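Long-range contact in 33 kDa chaperonin (Thermotoga maritima, PDB 1VQ0), which probably acts as a redox-regulated molecular chaperone that protects thermally unfolding and oxidatively damaged proteins from irreversible aggregation: residues A[18-26]-A[191-200]. Residues are numbered along the deposited sequence; the frame is centred on the assembly and turned at random.
Sequences TMFDHKVRF and TLEQEKVEMI. With EDO (1,2-ethanediol), chain F.
Phe20 reaches from the tight turn of the 18-26 hairpin to helix 194-205, where its ring is held from several directions. CD of Lys196 lies over one face, 4.0 Å from the ring centroid and 19° off the normal, a CH-pi contact; CB of Met19 backs the opposite face. Near the ring plane, CD1 of Ile200 meets the CE2 edge at 3.9 Å. With CG beside the backbone N and anti to the carbonyl carbon (chi1 -49°), the ring is set across the Lys196 chain, its CE2 side at Ile200, while CB rests against CD1 of Leu192. Cut back to alanine, this position would probably leave the Lys196 methylenes and Ile200 CD1 without their aromatic partner and open a gap between turn and helix.

The turn is type I' from Phe20 to Lys23, and Lys23 and Val24 both face Met19 in a classic beta bulge. Lys23 packs its CB on CD1 of Leu192 and, extended beyond CG, runs out to Thr191, where NZ makes a weak hydrogen bond to OG1 at 3.4 Å; that hydroxyl is also bonded to Asp189. OE1 of Glu193, the N-cap residue, stands 4.0 Å from NZ of Lys23, beyond salt-bridge range, so any attraction is probably modest. Val24, next along, turns CG2 inward against CD2 of Leu192 at 3.6 Å, with Ile200 CD1 farther off at 4.2 Å. Leu192 thus divides its two methyls, CD1 serving Phe20 and Lys23, CD2 serving Val24.

Beyond the two segments, Phe227 of helix 219-227 touches both Val24 and Ile200, as does Val185 of strand 176-187. The hairpin joining strands 13-19 and 24-30 is therefore packed against the loop leading into helix 194-205 and the helix's first two turns, following strand 176-187, the neighbour of 24-30 in the large mixed sheet.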
ATOM      1  N   THR A  18      -1.571  16.914 -23.531  1.00 31.98           N
ATOM      2  CA  THR A  18      -1.922  15.601 -24.025  1.00 32.41           C
ATOM      3  C   THR A  18      -1.707  15.546 -25.519  1.00 33.98           C
ATOM      4  O   THR A  18      -1.694  16.606 -26.208  1.00 31.55           O
ATOM      5  CB  THR A  18      -3.413  15.294 -23.790  1.00 33.14           C
ATOM      6  OG1 THR A  18      -4.229  16.229 -24.523  1.00 30.35           O
ATOM      7  CG2 THR A  18      -3.785  15.428 -22.247  1.00 32.72           C
ATOM      8  N   MET A  19      -1.588  14.301 -26.007  1.00 34.20           N
ATOM      9  CA  MET A  19      -1.481  14.022 -27.431  1.00 33.66           C
ATOM     10  C   MET A  19      -2.428  12.914 -27.836  1.00 33.51           C
ATOM     11  O   MET A  19      -2.850  12.082 -26.992  1.00 31.95           O
ATOM     12  CB  MET A  19      -0.049  13.634 -27.814  1.00 34.11           C
ATOM     13  CG  MET A  19       0.967  14.773 -27.860  1.00 31.94           C
ATOM     14  SD  MET A  19       0.809  15.867 -29.273  1.00 34.36           S
ATOM     15  CE  MET A  19       0.060  17.046 -28.494  1.00 42.97           C
ATOM     16  N   PHE A  20      -2.770  12.951 -29.129  1.00 32.83           N
ATOM     17  CA  PHE A  20      -3.523  11.893 -29.839  1.00 33.26           C
ATOM     18  C   PHE A  20      -4.884  11.671 -29.213  1.00 34.84           C
ATOM     19  O   PHE A  20      -5.113  10.656 -28.566  1.00 34.66           O
ATOM     20  CB  PHE A  20      -2.725  10.588 -29.902  1.00 32.23           C
ATOM     21  CG  PHE A  20      -1.306  10.774 -30.376  1.00 31.77           C
ATOM     22  CD1 PHE A  20      -1.038  11.523 -31.518  1.00 29.60           C
ATOM     23  CD2 PHE A  20      -0.228  10.274 -29.644  1.00 33.64           C
ATOM     24  CE1 PHE A  20       0.255  11.717 -31.958  1.00 31.30           C
ATOM     25  CE2 PHE A  20       1.081  10.476 -30.070  1.00 33.26           C
ATOM     26  CZ  PHE A  20       1.320  11.196 -31.249  1.00 32.60           C
ATOM     27  N   ASP A  21      -5.755  12.670 -29.414  1.00 36.90           N
ATOM     28  CA  ASP A  21      -7.125  12.731 -28.875  1.00 37.83           C
ATOM     29  C   ASP A  21      -7.157  12.382 -27.419  1.00 36.21           C
ATOM     30  O   ASP A  21      -7.973  11.561 -27.014  1.00 35.42           O
ATOM     31  CB  ASP A  21      -8.105  11.803 -29.645  1.00 38.88           C
ATOM     32  CG  ASP A  21      -8.162  12.101 -31.122  1.00 43.62           C
ATOM     33  OD1 ASP A  21      -8.297  13.292 -31.485  1.00 49.15           O
ATOM     34  OD2 ASP A  21      -8.083  11.197 -31.994  1.00 49.67           O
ATOM     35  N   HIS A  22      -6.238  12.983 -26.655  1.00 35.70           N
ATOM     36  CA  HIS A  22      -6.206  12.858 -25.196  1.00 35.45           C
ATOM     37  C   HIS A  22      -5.922  11.462 -24.663  1.00 34.36           C
ATOM     38  O   HIS A  22      -6.183  11.194 -23.487  1.00 35.01           O
ATOM     39  CB  HIS A  22      -7.512  13.387 -24.570  1.00 35.71           C
ATOM     40  CG  HIS A  22      -7.726  14.841 -24.803  1.00 39.99           C
ATOM     41  ND1 HIS A  22      -8.487  15.318 -25.854  1.00 45.13           N
ATOM     42  CD2 HIS A  22      -7.257  15.927 -24.151  1.00 42.56           C
ATOM     43  CE1 HIS A  22      -8.477  16.634 -25.835  1.00 44.32           C
ATOM     44  NE2 HIS A  22      -7.737  17.029 -24.814  1.00 44.00           N
ATOM     45  N   LYS A  23      -5.393  10.571 -25.498  1.00 33.58           N
ATOM     46  CA  LYS A  23      -5.041   9.201 -25.050  1.00 32.20           C
ATOM     47  C   LYS A  23      -3.683   9.121 -24.372  1.00 32.45           C
ATOM     48  O   LYS A  23      -3.401   8.154 -23.673  1.00 31.88           O
ATOM     49  CB  LYS A  23      -5.122   8.233 -26.231  1.00 31.18           C
ATOM     50  CG  LYS A  23      -6.527   8.176 -26.786  1.00 28.61           C
ATOM     51  CD  LYS A  23      -6.837   6.897 -27.540  1.00 20.97           C
ATOM     52  CE  LYS A  23      -8.158   7.006 -28.250  1.00 21.63           C
ATOM     53  NZ  LYS A  23      -8.100   6.021 -29.383  1.00 20.44           N
ATOM     54  N   VAL A  24      -2.838  10.135 -24.602  1.00 33.40           N
ATOM     55  CA  VAL A  24      -1.522  10.242 -23.958  1.00 33.66           C
ATOM     56  C   VAL A  24      -1.422  11.614 -23.304  1.00 33.26           C
ATOM     57  O   VAL A  24      -1.888  12.603 -23.843  1.00 34.32           O
ATOM     58  CB  VAL A  24      -0.342  10.111 -24.974  1.00 34.30           C
ATOM     59  CG1 VAL A  24       1.068  10.078 -24.256  1.00 34.72           C
ATOM     60  CG2 VAL A  24      -0.510   8.898 -25.898  1.00 35.05           C
ATOM     61  N   ARG A  25      -0.814  11.641 -22.139  1.00 32.38           N
ATOM     62  CA  ARG A  25      -0.505  12.860 -21.403  1.00 32.98           C
ATOM     63  C   ARG A  25       1.011  12.960 -21.212  1.00 32.40           C
ATOM     64  O   ARG A  25       1.708  11.958 -21.173  1.00 30.32           O
ATOM     65  CB  ARG A  25      -1.276  12.931 -20.055  1.00 32.09           C
ATOM     66  CG  ARG A  25      -0.801  12.002 -18.953  1.00 34.57           C
ATOM     67  CD  ARG A  25      -1.750  11.962 -17.745  1.00 31.90           C
ATOM     68  NE  ARG A  25      -1.233  11.133 -16.662  1.00 33.86           N
ATOM     69  CZ  ARG A  25      -1.908  10.796 -15.563  1.00 35.57           C
ATOM     70  NH1 ARG A  25      -3.183  11.109 -15.389  1.00 35.34           N
ATOM     71  NH2 ARG A  25      -1.301  10.132 -14.618  1.00 38.22           N
ATOM     72  N   PHE A  26       1.512  14.193 -21.172  1.00 32.61           N
ATOM     73  CA  PHE A  26       2.935  14.419 -20.974  1.00 31.54           C
ATOM     74  C   PHE A  26       3.150  15.598 -20.032  1.00 32.63           C
ATOM     75  O   PHE A  26       2.298  16.512 -19.954  1.00 33.83           O
ATOM     76  CB  PHE A  26       3.668  14.692 -22.306  1.00 31.66           C
ATOM     77  CG  PHE A  26       3.231  15.952 -22.993  1.00 30.84           C
ATOM     78  CD1 PHE A  26       3.732  17.185 -22.587  1.00 30.63           C
ATOM     79  CD2 PHE A  26       2.297  15.906 -24.016  1.00 32.12           C
ATOM     80  CE1 PHE A  26       3.285  18.344 -23.174  1.00 31.71           C
ATOM     81  CE2 PHE A  26       1.842  17.056 -24.605  1.00 31.01           C
ATOM     82  CZ  PHE A  26       2.346  18.284 -24.169  1.00 26.83           C
ATOM     83  N   THR A 191      -6.590   2.101 -25.550  1.00 38.44           N
ATOM     84  CA  THR A 191      -7.027   1.859 -26.932  1.00 38.45           C
ATOM     85  C   THR A 191      -6.169   2.593 -27.989  1.00 38.96           C
ATOM     86  O   THR A 191      -6.387   2.427 -29.189  1.00 38.97           O
ATOM     87  CB  THR A 191      -8.559   2.160 -27.162  1.00 38.92           C
ATOM     88  OG1 THR A 191      -8.853   3.574 -27.112  1.00 36.15           O
ATOM     89  CG2 THR A 191      -9.405   1.504 -26.077  1.00 40.62           C
ATOM     90  N   LEU A 192      -5.198   3.380 -27.550  1.00 39.48           N
ATOM     91  CA  LEU A 192      -4.265   4.065 -28.443  1.00 39.71           C
ATOM     92  C   LEU A 192      -3.563   3.118 -29.429  1.00 41.82           C
ATOM     93  O   LEU A 192      -2.904   2.159 -29.028  1.00 42.75           O
ATOM     94  CB  LEU A 192      -3.197   4.789 -27.604  1.00 38.76           C
ATOM     95  CG  LEU A 192      -2.089   5.479 -28.424  1.00 37.63           C
ATOM     96  CD1 LEU A 192      -2.605   6.745 -29.022  1.00 37.05           C
ATOM     97  CD2 LEU A 192      -0.820   5.785 -27.609  1.00 36.68           C
ATOM     98  N   GLU A 193      -3.637   3.441 -30.720  1.00 44.32           N
ATOM     99  CA  GLU A 193      -3.038   2.632 -31.796  1.00 45.57           C
ATOM    100  C   GLU A 193      -1.608   2.180 -31.484  1.00 45.42           C
ATOM    101  O   GLU A 193      -0.802   2.992 -31.024  1.00 45.14           O
ATOM    102  CB  GLU A 193      -3.061   3.416 -33.113  1.00 46.29           C
ATOM    103  CG  GLU A 193      -4.416   3.446 -33.787  1.00 47.69           C
ATOM    104  CD  GLU A 193      -5.391   4.451 -33.169  1.00 51.67           C
ATOM    105  OE1 GLU A 193      -5.196   4.933 -31.987  1.00 49.97           O
ATOM    106  OE2 GLU A 193      -6.374   4.766 -33.888  1.00 49.09           O
ATOM    107  N   GLN A 194      -1.328   0.891 -31.744  1.00 45.55           N
ATOM    108  CA  GLN A 194      -0.046   0.231 -31.393  1.00 46.33           C
ATOM    109  C   GLN A 194       1.172   0.860 -32.060  1.00 45.88           C
ATOM    110  O   GLN A 194       2.269   0.868 -31.472  1.00 45.34           O
ATOM    111  CB  GLN A 194      -0.056  -1.287 -31.695  1.00 47.04           C
ATOM    112  CG  GLN A 194      -0.417  -2.170 -30.516  1.00 50.33           C
ATOM    113  CD  GLN A 194       0.612  -2.103 -29.390  1.00 57.87           C
ATOM    114  OE1 GLN A 194       1.789  -2.448 -29.596  1.00 60.85           O
ATOM    115  NE2 GLN A 194       0.177  -1.653 -28.198  1.00 60.85           N
ATOM    116  N   GLU A 195       0.969   1.401 -33.261  1.00 45.36           N
ATOM    117  CA  GLU A 195       2.014   2.130 -33.991  1.00 45.62           C
ATOM    118  C   GLU A 195       2.409   3.477 -33.348  1.00 44.72           C
ATOM    119  O   GLU A 195       3.592   3.840 -33.372  1.00 45.05           O
ATOM    120  CB  GLU A 195       1.607   2.331 -35.478  1.00 45.74           C
ATOM    121  N   LYS A 196       1.439   4.214 -32.790  1.00 43.14           N
ATOM    122  CA  LYS A 196       1.770   5.380 -31.958  1.00 42.36           C
ATOM    123  C   LYS A 196       2.535   4.913 -30.693  1.00 41.36           C
ATOM    124  O   LYS A 196       3.535   5.523 -30.329  1.00 39.86           O
ATOM    125  CB  LYS A 196       0.535   6.217 -31.565  1.00 42.28           C
ATOM    126  CG  LYS A 196      -0.041   7.094 -32.671  1.00 45.40           C
ATOM    127  CD  LYS A 196       1.039   8.011 -33.298  1.00 49.75           C
ATOM    128  CE  LYS A 196       0.544   8.764 -34.561  1.00 53.21           C
ATOM    129  NZ  LYS A 196       1.675   9.126 -35.517  1.00 53.18           N
ATOM    130  N   VAL A 197       2.065   3.835 -30.060  1.00 40.50           N
ATOM    131  CA  VAL A 197       2.720   3.268 -28.870  1.00 41.45           C
ATOM    132  C   VAL A 197       4.195   2.965 -29.208  1.00 41.57           C
ATOM    133  O   VAL A 197       5.122   3.419 -28.513  1.00 38.30           O
ATOM    134  CB  VAL A 197       1.992   1.974 -28.385  1.00 41.69           C
ATOM    135  CG1 VAL A 197       2.798   1.222 -27.371  1.00 43.66           C
ATOM    136  CG2 VAL A 197       0.594   2.287 -27.842  1.00 41.74           C
ATOM    137  N   GLU A 198       4.382   2.249 -30.325  1.00 42.43           N
ATOM    138  CA  GLU A 198       5.706   1.792 -30.793  1.00 43.37           C
ATOM    139  C   GLU A 198       6.659   2.931 -31.129  1.00 42.97           C
ATOM    140  O   GLU A 198       7.843   2.871 -30.798  1.00 43.31           O
ATOM    141  CB  GLU A 198       5.560   0.857 -32.008  1.00 43.31           C
ATOM    142  CG  GLU A 198       5.585  -0.612 -31.607  1.00 47.27           C
ATOM    143  CD  GLU A 198       4.898  -1.552 -32.594  1.00 49.88           C
ATOM    144  OE1 GLU A 198       4.924  -1.313 -33.839  1.00 50.12           O
ATOM    145  OE2 GLU A 198       4.338  -2.553 -32.098  1.00 50.50           O
ATOM    146  N   MET A 199       6.126   3.948 -31.807  1.00 42.81           N
ATOM    147  CA  MET A 199       6.885   5.139 -32.208  1.00 42.28           C
ATOM    148  C   MET A 199       7.321   5.986 -31.013  1.00 42.55           C
ATOM    149  O   MET A 199       8.469   6.431 -30.946  1.00 42.30           O
ATOM    150  CB  MET A 199       6.024   5.986 -33.137  1.00 42.31           C
ATOM    151  CG  MET A 199       6.682   7.253 -33.635  1.00 41.32           C
ATOM    152  SD  MET A 199       5.503   8.567 -33.789  1.00 43.15           S
ATOM    153  CE  MET A 199       5.182   8.859 -32.110  1.00 38.00           C
ATOM    154  N   ILE A 200       6.390   6.222 -30.091  1.00 42.93           N
ATOM    155  CA  ILE A 200       6.684   6.878 -28.817  1.00 43.19           C
ATOM    156  C   ILE A 200       7.816   6.150 -28.071  1.00 42.97           C
ATOM    157  O   ILE A 200       8.819   6.753 -27.729  1.00 42.06           O
ATOM    158  CB  ILE A 200       5.406   6.946 -27.940  1.00 43.31           C
ATOM    159  CG1 ILE A 200       4.395   7.921 -28.543  1.00 43.71           C
ATOM    160  CG2 ILE A 200       5.737   7.393 -26.546  1.00 42.59           C
ATOM    161  CD1 ILE A 200       3.075   7.938 -27.795  1.00 45.09           C
TER
HETATM  162  C1  EDO F 303      -1.017  10.314  -9.551  1.00 34.69           C
HETATM  163  O1  EDO F 303      -0.732   8.995  -9.132  1.00 35.39           O
HETATM  164  C2  EDO F 303      -2.163  10.507 -10.544  1.00 36.52           C
HETATM  165  O2  EDO F 303      -2.067   9.720 -11.751  1.00 37.35           O